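Local coordinates for protein aminoacyltransferase FemA (Staphylococcus aureus, PDB 1LRZ) that catalyses the addition of glycines 2 and 3 to the pentaglycine interpeptide bridge of staphylococcal peptidoglycan, using glycyl-tRNA as donor, at residues Asp129-Lys134 with Gly395-Pro400. Sequence-based numbering, arbitrary orientation.
Sequences DWFFDK and GDFIKP
Phe132, in the helix 130-137, and Phe397, in the strand 397-400, mark the nearest approach of the two backbones, whose CA atoms stay 9.1 Å apart there, so the contact is made by side chains. Three phenylalanines carry it. Phe397 directs its CB bond toward the helix, and the far end of its ring, CE1, CZ and CE2, meets two consecutive helical residues. Phe131 turns the CD2–CE2 side of its ring to the face of Phe397 in an offset edge-to-face pair, with planes at 89° and Phe131 CE2 lying 3.8 Å from Phe397 CE1. The CG of Phe131 is anti to the backbone N (chi1 -170°), whereas that of Phe132 lies beside the N, a difference that probably lets both neighbours reach the same ring. Phe132 comes obliquely, its plane inclined at 46° to that of Phe397, and places CD2 3.9 Å from Phe397 CZ, at the edge of the strand residue's ring. The cluster extends beyond the two segments: His142 meets both Phe132 and Phe397, Tyr113 packs edge-to-face with Phe132, and Val86 of the helix 83-98 touches Phe131. Backbone bonds from Phe397 to Ile107 and from Ile398 to Glu141 set the strand 397-400 between 102-107 and 141-142, so the helix 130-137 packs against a late-sequence strand inserted into a sheet formed largely by the N-terminal part of the chain. No hydrogen bond or salt bridge joins the segments; cohesion probably comes from dispersion and buried apolar surface, with a weak electrostatic part from the perpendicular Phe131–Phe397 pair.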
# COMPACT_ATOMS: atom_id res chain seq x y z
N ASP A 129 -2.81 -23.84 -8.53
CA ASP A 129 -3.87 -24.70 -8.00
C ASP A 129 -3.33 -25.97 -7.32
O ASP A 129 -3.92 -26.45 -6.35
CB ASP A 129 -4.82 -25.12 -9.13
CG ASP A 129 -5.73 -23.98 -9.58
OD1 ASP A 129 -5.48 -22.81 -9.22
OD2 ASP A 129 -6.70 -24.27 -10.31
N TRP A 130 -2.23 -26.52 -7.83
CA TRP A 130 -1.62 -27.73 -7.26
C TRP A 130 -1.29 -27.55 -5.78
O TRP A 130 -1.23 -28.52 -5.01
CB TRP A 130 -0.33 -28.09 -8.00
CG TRP A 130 0.75 -27.07 -7.86
CD1 TRP A 130 0.97 -25.98 -8.66
CD2 TRP A 130 1.73 -27.00 -6.81
NE1 TRP A 130 2.03 -25.24 -8.18
CE2 TRP A 130 2.51 -25.85 -7.05
CE3 TRP A 130 2.03 -27.81 -5.70
CZ2 TRP A 130 3.57 -25.47 -6.20
CZ3 TRP A 130 3.09 -27.43 -4.86
CH2 TRP A 130 3.85 -26.27 -5.12
N PHE A 131 -1.08 -26.31 -5.38
CA PHE A 131 -0.74 -26.01 -3.99
C PHE A 131 -1.79 -26.51 -3.00
O PHE A 131 -1.44 -27.05 -1.95
CB PHE A 131 -0.55 -24.51 -3.80
CG PHE A 131 0.03 -24.14 -2.47
CD1 PHE A 131 1.36 -24.45 -2.17
CD2 PHE A 131 -0.74 -23.51 -1.51
CE1 PHE A 131 1.91 -24.12 -0.93
CE2 PHE A 131 -0.21 -23.18 -0.27
CZ PHE A 131 1.12 -23.49 0.02
N PHE A 132 -3.06 -26.32 -3.32
CA PHE A 132 -4.12 -26.75 -2.41
C PHE A 132 -4.03 -28.25 -2.09
O PHE A 132 -4.13 -28.65 -0.92
CB PHE A 132 -5.51 -26.43 -2.98
CG PHE A 132 -5.77 -24.94 -3.15
CD1 PHE A 132 -5.47 -24.29 -4.35
CD2 PHE A 132 -6.30 -24.18 -2.10
CE1 PHE A 132 -5.68 -22.92 -4.51
CE2 PHE A 132 -6.52 -22.80 -2.24
CZ PHE A 132 -6.21 -22.17 -3.44
N ASP A 133 -3.84 -29.08 -3.11
CA ASP A 133 -3.75 -30.52 -2.93
C ASP A 133 -2.52 -30.90 -2.12
O ASP A 133 -2.59 -31.75 -1.23
CB ASP A 133 -3.71 -31.23 -4.28
CG ASP A 133 -5.10 -31.45 -4.87
OD1 ASP A 133 -5.19 -31.82 -6.07
OD2 ASP A 133 -6.10 -31.27 -4.14
N LYS A 134 -1.39 -30.27 -2.43
CA LYS A 134 -0.17 -30.57 -1.70
C LYS A 134 -0.31 -30.22 -0.21
O LYS A 134 0.09 -31.00 0.65
CB LYS A 134 1.02 -29.82 -2.31
CG LYS A 134 2.30 -29.96 -1.50
CD LYS A 134 3.50 -30.15 -2.40
CE LYS A 134 3.43 -31.50 -3.11
NZ LYS A 134 4.63 -31.76 -3.95
N GLY A 395 -4.98 -17.99 0.28
CA GLY A 395 -5.65 -17.96 1.56
C GLY A 395 -4.89 -18.58 2.72
O GLY A 395 -3.65 -18.66 2.71
N ASP A 396 -5.64 -19.05 3.71
CA ASP A 396 -5.09 -19.63 4.93
C ASP A 396 -5.19 -21.14 5.09
O ASP A 396 -6.19 -21.75 4.71
CB ASP A 396 -5.77 -18.98 6.13
CG ASP A 396 -5.65 -17.48 6.12
OD1 ASP A 396 -6.31 -16.84 5.27
OD2 ASP A 396 -4.88 -16.96 6.95
N PHE A 397 -4.15 -21.73 5.67
CA PHE A 397 -4.12 -23.16 5.91
C PHE A 397 -3.68 -23.41 7.35
O PHE A 397 -2.75 -22.78 7.86
CB PHE A 397 -3.16 -23.87 4.95
CG PHE A 397 -3.45 -23.62 3.49
CD1 PHE A 397 -3.11 -22.40 2.90
CD2 PHE A 397 -4.05 -24.60 2.70
CE1 PHE A 397 -3.35 -22.17 1.55
CE2 PHE A 397 -4.29 -24.38 1.34
CZ PHE A 397 -3.94 -23.15 0.77
N ILE A 398 -4.36 -24.35 8.00
CA ILE A 398 -4.07 -24.67 9.38
C ILE A 398 -3.77 -26.15 9.54
O ILE A 398 -4.50 -27.00 9.04
CB ILE A 398 -5.28 -24.29 10.27
CG1 ILE A 398 -5.37 -22.76 10.36
CG2 ILE A 398 -5.16 -24.93 11.65
CD1 ILE A 398 -6.64 -22.26 10.99
N LYS A 399 -2.66 -26.46 10.20
CA LYS A 399 -2.31 -27.84 10.44
C LYS A 399 -2.31 -28.08 11.94
O LYS A 399 -1.43 -27.60 12.66
CB LYS A 399 -0.93 -28.20 9.88
CG LYS A 399 -0.58 -29.65 10.19
CD LYS A 399 0.76 -30.07 9.64
CE LYS A 399 0.98 -31.56 9.86
NZ LYS A 399 2.20 -32.03 9.19
N PRO A 400 -3.32 -28.79 12.44
CA PRO A 400 -3.42 -29.08 13.87
C PRO A 400 -2.31 -30.07 14.22
O PRO A 400 -2.16 -31.07 13.51
CB PRO A 400 -4.80 -29.72 14.01
CG PRO A 400 -5.56 -29.19 12.84
CD PRO A 400 -4.54 -29.24 11.73